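Putative enoyl-CoA hydratase/isomerase (Mycobacterium abscessus, PDB 4MI2) probably isomerises ring-epoxidised phenylacetyl-CoA in phenylacetate breakdown, as a trimeric member of the enoyl-CoA hydratase/isomerase (crotonase) family. Local coordinates at residues Asn94-Ala99 / Leu120-Gly125; Phe137-Thr142 / Ser150-Ser155; Ser250-Ala255 / Pro262-Arg267; Ile103-Val108 / Gly209-Phe214; Thr179-Thr182 / Glu188-Asp191. All blocks are in the same frame, centred on the assembly; numbering follows the deposited sequence.

Contact 1 of 5, residues Asn94-Ala99 / Leu120-Gly125; sequences NPVLEA and LGLALG
G121 O is approached from two directions: CD1 of L97, reaching over from the neighbouring helix, comes to 3.9 Å of it, while within its own helix G125 N reaches the same oxygen in a weak hydrogen bond of 3.3 Å. The methyl end of L97 rests here against the helix backbone, G121 having no side chain. Beside this, the meeting is purely apolar. V96 CG1 touches L122 CD1 at 4.1 Å, the two branched groups crossing obliquely. L122 holds CG anti to its backbone N (chi1 -178°), which carries the isobutyl end out to the valine. V96 also lies on L44 of helix 34-49, and L97 also packs on L233 of the second subunit, tying an intrachain interface to the trimer. The case illustrates helix-on-helix packing at a glycine, here in the buried layer of the crotonase fold, where helix 87-102 lies against helix 118-124.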
loop_
_atom_site.group_PDB
_atom_site.type_symbol
_atom_site.label_atom_id
_atom_site.label_comp_id
_atom_site.label_asym_id
_atom_site.label_seq_id
_atom_site.Cartn_x
_atom_site.Cartn_y
_atom_site.Cartn_z
ATOM N N ASN B 94 11.421 1.947 22.060
ATOM C CA ASN B 94 12.099 2.522 20.911
ATOM C C ASN B 94 13.435 1.818 20.590
ATOM O O ASN B 94 13.627 1.391 19.456
ATOM C CB ASN B 94 12.201 4.056 21.035
ATOM C CG ASN B 94 10.852 4.750 20.808
ATOM O OD1 ASN B 94 9.843 4.097 20.549
ATOM N ND2 ASN B 94 10.838 6.084 20.874
ATOM N N PRO B 95 14.335 1.641 21.577
ATOM C CA PRO B 95 15.562 0.881 21.258
ATOM C C PRO B 95 15.310 -0.553 20.747
ATOM O O PRO B 95 16.024 -1.025 19.857
ATOM C CB PRO B 95 16.327 0.849 22.591
ATOM C CG PRO B 95 15.810 2.016 23.365
ATOM C CD PRO B 95 14.385 2.247 22.919
ATOM N N VAL B 96 14.309 -1.225 21.308
ATOM C CA VAL B 96 13.929 -2.573 20.861
ATOM C C VAL B 96 13.553 -2.593 19.372
ATOM O O VAL B 96 14.040 -3.439 18.612
ATOM C CB VAL B 96 12.779 -3.150 21.730
ATOM C CG1 VAL B 96 12.072 -4.316 21.049
ATOM C CG2 VAL B 96 13.326 -3.598 23.072
ATOM N N LEU B 97 12.696 -1.663 18.962
ATOM C CA LEU B 97 12.242 -1.612 17.578
ATOM C C LEU B 97 13.373 -1.254 16.617
ATOM O O LEU B 97 13.468 -1.835 15.535
ATOM C CB LEU B 97 11.063 -0.658 17.413
ATOM C CG LEU B 97 9.654 -1.242 17.632
ATOM C CD1 LEU B 97 9.373 -2.343 16.617
ATOM C CD2 LEU B 97 9.453 -1.752 19.055
ATOM N N GLU B 98 14.246 -0.335 17.025
ATOM C CA GLU B 98 15.415 0.007 16.224
ATOM C C GLU B 98 16.367 -1.178 16.121
ATOM O O GLU B 98 16.903 -1.444 15.049
ATOM C CB GLU B 98 16.143 1.245 16.782
ATOM C CG GLU B 98 15.224 2.445 16.902
ATOM C CD GLU B 98 15.907 3.782 16.729
ATOM O OE1 GLU B 98 16.138 4.462 17.754
ATOM O OE2 GLU B 98 16.184 4.181 15.569
ATOM N N ALA B 99 16.558 -1.895 17.230
ATOM C CA ALA B 99 17.449 -3.048 17.248
ATOM C C ALA B 99 16.913 -4.155 16.343
ATOM O O ALA B 99 17.671 -4.799 15.624
ATOM C CB ALA B 99 17.638 -3.556 18.668
ATOM N N LEU B 120 2.102 -6.878 19.182
ATOM C CA LEU B 120 1.810 -6.747 17.765
ATOM C C LEU B 120 2.919 -5.958 17.067
ATOM O O LEU B 120 3.377 -6.347 16.003
ATOM C CB LEU B 120 0.443 -6.079 17.562
ATOM C CG LEU B 120 -0.131 -6.038 16.147
ATOM C CD1 LEU B 120 -0.288 -7.440 15.581
ATOM C CD2 LEU B 120 -1.478 -5.310 16.148
ATOM N N GLY B 121 3.370 -4.869 17.684
ATOM C CA GLY B 121 4.441 -4.042 17.114
ATOM C C GLY B 121 5.688 -4.857 16.859
ATOM O O GLY B 121 6.336 -4.733 15.819
ATOM N N LEU B 122 6.004 -5.709 17.821
ATOM C CA LEU B 122 7.188 -6.543 17.780
ATOM C C LEU B 122 7.044 -7.562 16.663
ATOM O O LEU B 122 7.968 -7.765 15.856
ATOM C CB LEU B 122 7.358 -7.220 19.145
ATOM C CG LEU B 122 8.554 -8.118 19.415
ATOM C CD1 LEU B 122 9.877 -7.372 19.316
ATOM C CD2 LEU B 122 8.375 -8.692 20.810
ATOM N N ALA B 123 5.869 -8.180 16.583
ATOM C CA ALA B 123 5.612 -9.164 15.535
ATOM C C ALA B 123 5.662 -8.573 14.128
ATOM O O ALA B 123 6.153 -9.229 13.195
ATOM C CB ALA B 123 4.272 -9.849 15.762
ATOM N N LEU B 124 5.146 -7.357 13.964
ATOM C CA LEU B 124 5.115 -6.731 12.641
ATOM C C LEU B 124 6.478 -6.201 12.185
ATOM O O LEU B 124 6.649 -5.880 11.007
ATOM C CB LEU B 124 4.039 -5.626 12.557
ATOM C CG LEU B 124 2.589 -6.019 12.924
ATOM C CD1 LEU B 124 1.580 -5.000 12.401
ATOM C CD2 LEU B 124 2.213 -7.409 12.443
ATOM N N GLY B 125 7.447 -6.121 13.092
ATOM C CA GLY B 125 8.828 -5.793 12.710
ATOM C C GLY B 125 9.600 -6.952 12.080
ATOM O O GLY B 125 10.677 -6.748 11.522
#

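Contact 2 of 5, residues Phe137-Thr142 / Ser150-Ser155; sequences FGTAFT and SALSAS
The ring of F141 takes L152 at its edge: CD2 of the leucine lies near the ring plane, 3.7 Å from F141 CE1. L146, D149 and F169 of the same chain also touch this phenylalanine, and Q240 of the second subunit packs on it, so the ring sits in a pocket built from several parts of the structure. A chi1 of -65° places the F141 ring beside its own backbone N, a setting that directs it from the loop to the helix start. The same leucine methyl also faces T139, whose CG2 stands 4.3 Å from L152 CD2, a looser approach than that of the ring. L152 thus fills the angle between a threonine methyl and an aromatic rim. Just before it, A151 occupies the N-cap position, and its carbonyl oxygen is gripped twice, by S155 N at 2.8 Å and by A154 N at 2.9 Å. A151 N and S153 OG each bond the carboxylate of E236 of the second subunit. The arrangement exemplifies a helix N-terminus packed on the loop that leaves a short strand, here 136-138, at a subunit interface of the crotonase trimer.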
loop_
_atom_site.group_PDB
_atom_site.type_symbol
_atom_site.label_atom_id
_atom_site.label_comp_id
_atom_site.label_asym_id
_atom_site.label_seq_id
_atom_site.Cartn_x
_atom_site.Cartn_y
_atom_site.Cartn_z
ATOM N N PHE B 137 -5.114 -10.798 17.060
ATOM C CA PHE B 137 -4.348 -9.585 16.841
ATOM C C PHE B 137 -5.200 -8.358 17.119
ATOM O O PHE B 137 -6.322 -8.246 16.615
ATOM C CB PHE B 137 -3.831 -9.555 15.402
ATOM C CG PHE B 137 -3.086 -10.799 15.006
ATOM C CD1 PHE B 137 -1.703 -10.861 15.109
ATOM C CD2 PHE B 137 -3.771 -11.914 14.551
ATOM C CE1 PHE B 137 -1.017 -12.011 14.759
ATOM C CE2 PHE B 137 -3.089 -13.068 14.201
ATOM C CZ PHE B 137 -1.708 -13.114 14.304
ATOM N N GLY B 138 -4.663 -7.442 17.915
ATOM C CA GLY B 138 -5.334 -6.187 18.232
ATOM C C GLY B 138 -4.331 -5.110 18.628
ATOM O O GLY B 138 -3.278 -5.400 19.186
ATOM N N THR B 139 -4.665 -3.859 18.344
ATOM C CA THR B 139 -3.792 -2.739 18.679
ATOM C C THR B 139 -3.856 -2.403 20.169
ATOM O O THR B 139 -2.841 -2.035 20.771
ATOM C CB THR B 139 -4.134 -1.504 17.830
ATOM O OG1 THR B 139 -5.553 -1.297 17.810
ATOM C CG2 THR B 139 -3.640 -1.704 16.399
ATOM N N ALA B 140 -5.057 -2.508 20.739
ATOM C CA ALA B 140 -5.333 -2.288 22.174
ATOM C C ALA B 140 -5.223 -0.853 22.716
ATOM O O ALA B 140 -5.860 -0.537 23.711
ATOM C CB ALA B 140 -4.494 -3.227 23.039
ATOM N N PHE B 141 -4.423 0.011 22.099
ATOM C CA PHE B 141 -4.044 1.279 22.751
ATOM C C PHE B 141 -5.219 2.209 23.091
ATOM O O PHE B 141 -5.330 2.693 24.219
ATOM C CB PHE B 141 -3.019 2.021 21.897
ATOM C CG PHE B 141 -1.692 1.298 21.766
ATOM C CD1 PHE B 141 -1.298 0.750 20.555
ATOM C CD2 PHE B 141 -0.841 1.177 22.851
ATOM C CE1 PHE B 141 -0.074 0.095 20.435
ATOM C CE2 PHE B 141 0.385 0.517 22.742
ATOM C CZ PHE B 141 0.769 -0.022 21.527
ATOM N N THR B 142 -6.099 2.442 22.116
ATOM C CA THR B 142 -7.188 3.404 22.272
ATOM C C THR B 142 -8.230 2.882 23.236
ATOM O O THR B 142 -8.919 3.671 23.881
ATOM C CB THR B 142 -7.855 3.785 20.929
ATOM O OG1 THR B 142 -8.424 2.628 20.317
ATOM C CG2 THR B 142 -6.848 4.434 19.975
ATOM N N SER B 150 5.693 1.328 19.514
ATOM C CA SER B 150 6.351 0.168 18.916
ATOM C C SER B 150 6.244 0.143 17.388
ATOM O O SER B 150 6.204 -0.932 16.787
ATOM C CB SER B 150 5.796 -1.128 19.525
ATOM O OG SER B 150 5.881 -1.083 20.928
ATOM N N ALA B 151 6.212 1.337 16.787
ATOM C CA ALA B 151 6.192 1.542 15.333
ATOM C C ALA B 151 4.885 1.133 14.641
ATOM O O ALA B 151 4.786 1.154 13.400
ATOM C CB ALA B 151 7.372 0.850 14.675
ATOM N N LEU B 152 3.875 0.817 15.443
ATOM C CA LEU B 152 2.623 0.261 14.944
ATOM C C LEU B 152 1.822 1.250 14.102
ATOM O O LEU B 152 1.079 0.833 13.212
ATOM C CB LEU B 152 1.796 -0.246 16.122
ATOM C CG LEU B 152 0.974 -1.519 16.006
ATOM C CD1 LEU B 152 1.687 -2.661 15.291
ATOM C CD2 LEU B 152 0.576 -1.935 17.413
ATOM N N SER B 153 2.007 2.553 14.341
ATOM C CA SER B 153 1.371 3.592 13.518
ATOM C C SER B 153 1.924 3.645 12.097
ATOM O O SER B 153 1.349 4.315 11.229
ATOM C CB SER B 153 1.472 4.986 14.171
ATOM O OG SER B 153 2.805 5.473 14.214
ATOM N N ALA B 154 3.046 2.962 11.874
ATOM C CA ALA B 154 3.616 2.790 10.548
ATOM C C ALA B 154 3.444 1.348 10.045
ATOM O O ALA B 154 2.936 1.119 8.947
ATOM C CB ALA B 154 5.089 3.165 10.573
ATOM N N SER B 155 3.881 0.387 10.849
ATOM C CA SER B 155 3.926 -1.005 10.430
ATOM C C SER B 155 2.538 -1.595 10.154
ATOM O O SER B 155 2.375 -2.352 9.208
ATOM C CB SER B 155 4.671 -1.857 11.464
ATOM O OG SER B 155 4.007 -1.835 12.717
#

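Contact 3 of 5, residues Ser250-Ala255 / Pro262-Arg267; sequences SAAVEA and PVFVGR
After helix 247-257 the chain doubles back and runs extended from P262 to F264 across the helix, the backbones coming nearest where A255 CA and P262 CA lie 5.3 Å apart. This is the C-terminal tail of the crotonase-fold chain, folded back on helix 247-257, and small helix residues let it come close. A252 presents its methyl to the edge of the F264 ring, near the ring plane, with A252 CB 3.9 Å from F264 CE1. With chi1 at -63°, F264 carries its ring on the side opposite the carbonyl carbon, back toward the helix although the bond leaving its backbone does not head there. The methyl of A251 faces backbone, its CB lying 4.1 Å from V263 O, while the valine's own side chain starts away from the helix. Further on, D248 receives V265 N and G266 N, and R54 NH2 bonds F264 O. The third subunit touches the same region through I144 on A252 and G143 on F264. At the other end the P262 ring sits on the helix: its CB lies 3.6 Å from A255 CB and 3.9 Å from A251 O, and A255 CB also comes within 3.7 Å of P262 N.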
loop_
_atom_site.group_PDB
_atom_site.type_symbol
_atom_site.label_atom_id
_atom_site.label_comp_id
_atom_site.label_asym_id
_atom_site.label_seq_id
_atom_site.Cartn_x
_atom_site.Cartn_y
_atom_site.Cartn_z
ATOM N N SER B 250 28.448 -17.385 -7.679
ATOM C CA SER B 250 29.182 -18.310 -8.552
ATOM C C SER B 250 28.789 -19.748 -8.262
ATOM O O SER B 250 28.533 -20.522 -9.184
ATOM C CB SER B 250 30.700 -18.155 -8.402
ATOM O OG SER B 250 31.170 -17.156 -9.277
ATOM N N ALA B 251 28.734 -20.084 -6.973
ATOM C CA ALA B 251 28.280 -21.399 -6.516
ATOM C C ALA B 251 26.901 -21.747 -7.096
ATOM O O ALA B 251 26.689 -22.852 -7.594
ATOM C CB ALA B 251 28.248 -21.450 -4.994
ATOM N N ALA B 252 25.981 -20.791 -7.064
ATOM C CA ALA B 252 24.640 -21.020 -7.586
ATOM C C ALA B 252 24.657 -21.338 -9.081
ATOM O O ALA B 252 23.944 -22.228 -9.541
ATOM C CB ALA B 252 23.757 -19.811 -7.316
ATOM N N VAL B 253 25.470 -20.597 -9.829
ATOM C CA VAL B 253 25.519 -20.712 -11.282
ATOM C C VAL B 253 26.232 -22.004 -11.704
ATOM O O VAL B 253 25.792 -22.675 -12.628
ATOM C CB VAL B 253 26.200 -19.475 -11.914
ATOM C CG1 VAL B 253 26.441 -19.677 -13.403
ATOM C CG2 VAL B 253 25.353 -18.226 -11.681
ATOM N N GLU B 254 27.324 -22.340 -11.028
ATOM C CA GLU B 254 28.022 -23.597 -11.282
ATOM C C GLU B 254 27.100 -24.777 -10.967
ATOM O O GLU B 254 26.996 -25.710 -11.754
ATOM C CB GLU B 254 29.309 -23.686 -10.456
ATOM N N ALA B 255 26.413 -24.713 -9.830
ATOM C CA ALA B 255 25.485 -25.773 -9.429
ATOM C C ALA B 255 24.319 -25.977 -10.407
ATOM O O ALA B 255 23.907 -27.111 -10.643
ATOM C CB ALA B 255 24.952 -25.512 -8.029
ATOM N N PRO B 262 23.344 -26.187 -4.771
ATOM C CA PRO B 262 24.461 -25.380 -4.285
ATOM C C PRO B 262 24.534 -25.310 -2.762
ATOM O O PRO B 262 23.504 -25.379 -2.097
ATOM C CB PRO B 262 24.127 -23.990 -4.828
ATOM C CG PRO B 262 22.638 -23.950 -4.807
ATOM C CD PRO B 262 22.198 -25.343 -5.168
ATOM N N VAL B 263 25.741 -25.154 -2.228
ATOM C CA VAL B 263 25.938 -24.850 -0.812
ATOM C C VAL B 263 26.288 -23.361 -0.688
ATOM O O VAL B 263 27.221 -22.887 -1.342
ATOM C CB VAL B 263 27.043 -25.741 -0.198
ATOM C CG1 VAL B 263 27.277 -25.408 1.274
ATOM C CG2 VAL B 263 26.661 -27.206 -0.340
ATOM N N PHE B 264 25.523 -22.631 0.130
ATOM C CA PHE B 264 25.726 -21.188 0.331
ATOM C C PHE B 264 26.385 -20.917 1.682
ATOM O O PHE B 264 25.986 -21.503 2.687
ATOM C CB PHE B 264 24.395 -20.432 0.293
ATOM C CG PHE B 264 23.679 -20.502 -1.021
ATOM C CD1 PHE B 264 24.240 -19.956 -2.164
ATOM C CD2 PHE B 264 22.426 -21.082 -1.110
ATOM C CE1 PHE B 264 23.571 -20.003 -3.379
ATOM C CE2 PHE B 264 21.745 -21.126 -2.317
ATOM C CZ PHE B 264 22.317 -20.585 -3.454
ATOM N N VAL B 265 27.368 -20.015 1.714
ATOM C CA VAL B 265 28.057 -19.649 2.970
ATOM C C VAL B 265 27.776 -18.220 3.448
ATOM O O VAL B 265 28.219 -17.835 4.520
ATOM C CB VAL B 265 29.587 -19.836 2.854
ATOM C CG1 VAL B 265 29.933 -21.307 2.655
ATOM C CG2 VAL B 265 30.162 -18.988 1.728
ATOM N N GLY B 266 27.056 -17.434 2.649
ATOM C CA GLY B 266 26.696 -16.068 3.030
ATOM C C GLY B 266 27.690 -14.988 2.641
ATOM O O GLY B 266 27.707 -13.927 3.247
ATOM N N ARG B 267 28.519 -15.242 1.630
ATOM C CA ARG B 267 29.402 -14.203 1.094
ATOM C C ARG B 267 29.789 -14.491 -0.345
ATOM O O ARG B 267 30.616 -13.795 -0.940
ATOM C CB ARG B 267 30.646 -14.046 1.969
ATOM C CG ARG B 267 31.588 -15.244 1.973
ATOM C CD ARG B 267 32.654 -15.078 3.047
ATOM N NE ARG B 267 33.502 -16.269 3.196
ATOM C CZ ARG B 267 33.472 -17.128 4.221
ATOM N NH1 ARG B 267 32.629 -16.973 5.245
ATOM N NH2 ARG B 267 34.309 -18.166 4.227
ATOM O OXT ARG B 267 29.265 -15.418 -0.959
#

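Contact 4 of 5, residues Ile103-Val108 / Gly209-Phe214; sequences IKVPVV and GPTAAF
Apolar packing joins the two segments at two points. V105 CG1 meets T211 CG2 at 3.8 Å, methyl against methyl; the threonine sets CG2 anti to its backbone N, with OG1 at a chi1 of -54°, so that the carbon branch faces the valine while the hydroxyl serves R54 NE. The P106 and F214 side chains cross at about a right angle, with P106 CG touching F214 CB at 3.9 Å and F214 CD1 at 4.0 Å. L206 of helix 195-207 packs on both P106 and F214, as does L170 of the third subunit. In the crotonase fold this places the lead-in to strand 107-111 of the main sheet against the start of helix 211-223. Polar contacts work around that joint. P210 centres an inverse gamma turn and takes the N-cap position, its O receiving F214 N at 2.9 Å and also lying 3.6 Å above one face of the F214 ring, offset toward the rim. From further along the helix, K218 NZ donates to the carbonyl oxygens of I103 and V105.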
loop_
_atom_site.group_PDB
_atom_site.type_symbol
_atom_site.label_atom_id
_atom_site.label_comp_id
_atom_site.label_asym_id
_atom_site.label_seq_id
_atom_site.Cartn_x
_atom_site.Cartn_y
_atom_site.Cartn_z
ATOM N N ILE B 103 18.646 -5.519 12.315
ATOM C CA ILE B 103 19.030 -6.870 11.898
ATOM C C ILE B 103 18.998 -6.949 10.371
ATOM O O ILE B 103 17.958 -6.736 9.753
ATOM C CB ILE B 103 18.120 -7.954 12.527
ATOM C CG1 ILE B 103 18.177 -7.864 14.052
ATOM C CG2 ILE B 103 18.542 -9.353 12.069
ATOM C CD1 ILE B 103 17.363 -8.919 14.781
ATOM N N LYS B 104 20.138 -7.253 9.760
ATOM C CA LYS B 104 20.228 -7.259 8.296
ATOM C C LYS B 104 19.697 -8.547 7.661
ATOM O O LYS B 104 19.249 -8.532 6.518
ATOM C CB LYS B 104 21.671 -7.031 7.857
ATOM C CG LYS B 104 22.264 -5.708 8.319
ATOM C CD LYS B 104 23.708 -5.570 7.833
ATOM C CE LYS B 104 24.628 -4.954 8.888
ATOM N NZ LYS B 104 24.457 -3.476 8.968
ATOM N N VAL B 105 19.753 -9.651 8.403
ATOM C CA VAL B 105 19.373 -10.964 7.878
ATOM C C VAL B 105 17.871 -11.177 8.071
ATOM O O VAL B 105 17.210 -10.349 8.705
ATOM C CB VAL B 105 20.222 -12.097 8.513
ATOM C CG1 VAL B 105 21.700 -11.716 8.461
ATOM C CG2 VAL B 105 19.803 -12.397 9.943
ATOM N N PRO B 106 17.318 -12.258 7.490
ATOM C CA PRO B 106 15.881 -12.471 7.592
ATOM C C PRO B 106 15.411 -12.779 9.010
ATOM O O PRO B 106 16.077 -13.500 9.730
ATOM C CB PRO B 106 15.639 -13.668 6.667
ATOM C CG PRO B 106 16.772 -13.628 5.688
ATOM C CD PRO B 106 17.936 -13.177 6.516
ATOM N N VAL B 107 14.263 -12.221 9.392
ATOM C CA VAL B 107 13.692 -12.413 10.731
ATOM C C VAL B 107 12.323 -13.034 10.569
ATOM O O VAL B 107 11.488 -12.496 9.849
ATOM C CB VAL B 107 13.538 -11.077 11.487
ATOM C CG1 VAL B 107 12.918 -11.299 12.864
ATOM C CG2 VAL B 107 14.879 -10.381 11.615
ATOM N N VAL B 108 12.115 -14.167 11.234
ATOM C CA VAL B 108 10.872 -14.918 11.193
ATOM C C VAL B 108 10.277 -14.870 12.587
ATOM O O VAL B 108 11.019 -14.911 13.569
ATOM C CB VAL B 108 11.134 -16.390 10.825
ATOM C CG1 VAL B 108 9.826 -17.149 10.616
ATOM C CG2 VAL B 108 12.013 -16.480 9.584
ATOM N N GLY B 209 20.659 -20.309 3.104
ATOM C CA GLY B 209 20.568 -19.611 1.828
ATOM C C GLY B 209 21.630 -18.544 1.609
ATOM O O GLY B 209 22.543 -18.376 2.419
ATOM N N PRO B 210 21.508 -17.802 0.504
ATOM C CA PRO B 210 22.475 -16.765 0.161
ATOM C C PRO B 210 22.316 -15.517 1.027
ATOM O O PRO B 210 21.727 -14.526 0.612
ATOM C CB PRO B 210 22.182 -16.492 -1.317
ATOM C CG PRO B 210 20.749 -16.889 -1.506
ATOM C CD PRO B 210 20.515 -18.027 -0.564
ATOM N N THR B 211 22.868 -15.584 2.231
ATOM C CA THR B 211 22.645 -14.582 3.264
ATOM C C THR B 211 22.988 -13.158 2.812
ATOM O O THR B 211 22.278 -12.212 3.181
ATOM C CB THR B 211 23.447 -14.946 4.528
ATOM O OG1 THR B 211 23.112 -16.283 4.923
ATOM C CG2 THR B 211 23.153 -13.968 5.699
ATOM N N ALA B 212 24.055 -12.998 2.022
ATOM C CA ALA B 212 24.441 -11.673 1.532
ATOM C C ALA B 212 23.403 -11.126 0.561
ATOM O O ALA B 212 23.076 -9.945 0.591
ATOM C CB ALA B 212 25.806 -11.698 0.877
ATOM N N ALA B 213 22.890 -11.996 -0.298
ATOM C CA ALA B 213 21.818 -11.632 -1.196
ATOM C C ALA B 213 20.552 -11.271 -0.418
ATOM O O ALA B 213 19.901 -10.283 -0.717
ATOM C CB ALA B 213 21.546 -12.768 -2.172
ATOM N N PHE B 214 20.224 -12.051 0.603
ATOM C CA PHE B 214 19.044 -11.768 1.414
ATOM C C PHE B 214 19.146 -10.404 2.092
ATOM O O PHE B 214 18.180 -9.630 2.106
ATOM C CB PHE B 214 18.821 -12.868 2.465
ATOM C CG PHE B 214 18.346 -14.185 1.898
ATOM C CD1 PHE B 214 18.567 -15.364 2.599
ATOM C CD2 PHE B 214 17.645 -14.254 0.686
ATOM C CE1 PHE B 214 18.123 -16.584 2.113
ATOM C CE2 PHE B 214 17.200 -15.480 0.192
ATOM C CZ PHE B 214 17.444 -16.645 0.906
#

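Contact 5 of 5, residues Thr179-Thr182 / Glu188-Asp191; sequences TAHT and EVVD
H181 and V189 make the close part of this contact, with H181 CB 3.7 Å from V189 CG2 and the same methyl 4.1 Å from H181 CG. The methyl comes obliquely to the imidazole and rests at the root of the ring. The first torsion of H181, -166°, swings the imidazole away from its own backbone N and lays it along the strand start, where its edge is turned to the backbone: E188 N lies near the ring plane, 3.8 Å from H181 CD2, and E188 CA is 3.9 Å from that same carbon. At the far corner NE2 makes a weak hydrogen bond to the O of H187, the residue just before the strand, which helps set the rotation of the ring. On the solvent side the fit is far looser. The E188 side chain starts away from the helix and is exposed, and its OE1 remains 4.7 Å from H181 NE2. At that separation the two groups do not touch, though the carboxylate could still favour a protonated imidazole slightly. Backbone bonds tie E188 and V190 to A131 of strand 128-132, which places the segment in the main sheet. This is a surface helix-loop-strand unit, in which the short helix 177-183 lies against the start of strand 188-190, one of the two outermost strands of the main crotonase sheet within the chain.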
loop_
_atom_site.group_PDB
_atom_site.type_symbol
_atom_site.label_atom_id
_atom_site.label_comp_id
_atom_site.label_asym_id
_atom_site.label_seq_id
_atom_site.Cartn_x
_atom_site.Cartn_y
_atom_site.Cartn_z
ATOM N N THR B 179 -8.652 -14.122 9.163
ATOM C CA THR B 179 -8.776 -12.725 8.748
ATOM C C THR B 179 -7.385 -12.095 8.546
ATOM O O THR B 179 -7.135 -11.437 7.534
ATOM C CB THR B 179 -9.550 -11.901 9.784
ATOM O OG1 THR B 179 -10.786 -12.549 10.080
ATOM C CG2 THR B 179 -9.837 -10.490 9.258
ATOM N N ALA B 180 -6.487 -12.320 9.505
ATOM C CA ALA B 180 -5.115 -11.838 9.419
ATOM C C ALA B 180 -4.423 -12.345 8.162
ATOM O O ALA B 180 -3.677 -11.614 7.518
ATOM C CB ALA B 180 -4.334 -12.265 10.652
ATOM N N HIS B 181 -4.659 -13.607 7.829
ATOM C CA HIS B 181 -4.098 -14.195 6.621
ATOM C C HIS B 181 -4.653 -13.519 5.363
ATOM O O HIS B 181 -3.900 -13.070 4.510
ATOM C CB HIS B 181 -4.370 -15.699 6.574
ATOM C CG HIS B 181 -3.549 -16.416 5.551
ATOM N ND1 HIS B 181 -4.105 -17.052 4.465
ATOM C CD2 HIS B 181 -2.207 -16.562 5.429
ATOM C CE1 HIS B 181 -3.141 -17.580 3.728
ATOM N NE2 HIS B 181 -1.980 -17.290 4.289
ATOM N N THR B 182 -5.971 -13.429 5.257
ATOM C CA THR B 182 -6.579 -12.772 4.101
ATOM C C THR B 182 -6.088 -11.329 3.949
ATOM O O THR B 182 -5.808 -10.888 2.836
ATOM C CB THR B 182 -8.119 -12.782 4.186
ATOM O OG1 THR B 182 -8.580 -14.116 4.439
ATOM C CG2 THR B 182 -8.735 -12.276 2.889
ATOM N N GLU B 188 1.271 -17.056 6.804
ATOM C CA GLU B 188 0.840 -18.448 6.900
ATOM C C GLU B 188 0.115 -18.679 8.218
ATOM O O GLU B 188 0.494 -18.127 9.254
ATOM C CB GLU B 188 2.068 -19.371 6.821
ATOM C CG GLU B 188 1.769 -20.865 6.699
ATOM C CD GLU B 188 1.672 -21.356 5.265
ATOM O OE1 GLU B 188 1.386 -20.531 4.362
ATOM O OE2 GLU B 188 1.887 -22.571 5.037
ATOM N N VAL B 189 -0.933 -19.487 8.162
ATOM C CA VAL B 189 -1.629 -19.955 9.352
ATOM C C VAL B 189 -1.436 -21.466 9.424
ATOM O O VAL B 189 -1.716 -22.164 8.463
ATOM C CB VAL B 189 -3.145 -19.658 9.300
ATOM C CG1 VAL B 189 -3.849 -20.254 10.516
ATOM C CG2 VAL B 189 -3.404 -18.158 9.213
ATOM N N VAL B 190 -0.949 -21.956 10.561
ATOM C CA VAL B 190 -0.799 -23.390 10.783
ATOM C C VAL B 190 -1.588 -23.808 12.028
ATOM O O VAL B 190 -2.188 -22.975 12.712
ATOM C CB VAL B 190 0.691 -23.794 10.896
ATOM C CG1 VAL B 190 1.408 -23.525 9.579
ATOM C CG2 VAL B 190 1.389 -23.073 12.042
ATOM N N ASP B 191 -1.601 -25.104 12.299
ATOM C CA ASP B 191 -2.209 -25.643 13.513
ATOM C C ASP B 191 -1.576 -24.974 14.745
ATOM O O ASP B 191 -0.364 -24.747 14.769
ATOM C CB ASP B 191 -2.004 -27.162 13.547
ATOM C CG ASP B 191 -2.761 -27.832 14.673
ATOM O OD1 ASP B 191 -3.923 -28.251 14.456
ATOM O OD2 ASP B 191 -2.196 -27.936 15.780
#

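Along the chain, contacts 1, 2 and 5 close in turn; contacts 2 and 5 are nested within the long loop closed by contact 4, whose first segment adjoins contact 1, and contact 3 ends the chain. Contacts 1 and 2, with centres about 11 Å apart, touch each other, as L152 CD1 lies 3.6 Å from G121 CA, and both reach the second subunit. Contact 2 touches contact 5 through F137 and A180. Contacts 3 and 4, about 15 Å apart between centres, meet through F264 and P210, and the third subunit borders both. Contacts 4 and 5 reach the same six-stranded sheet. Contacts 2 and 3, with centres about 40 Å apart, lie on opposite sides of the chain's centre, each at a trimer interface.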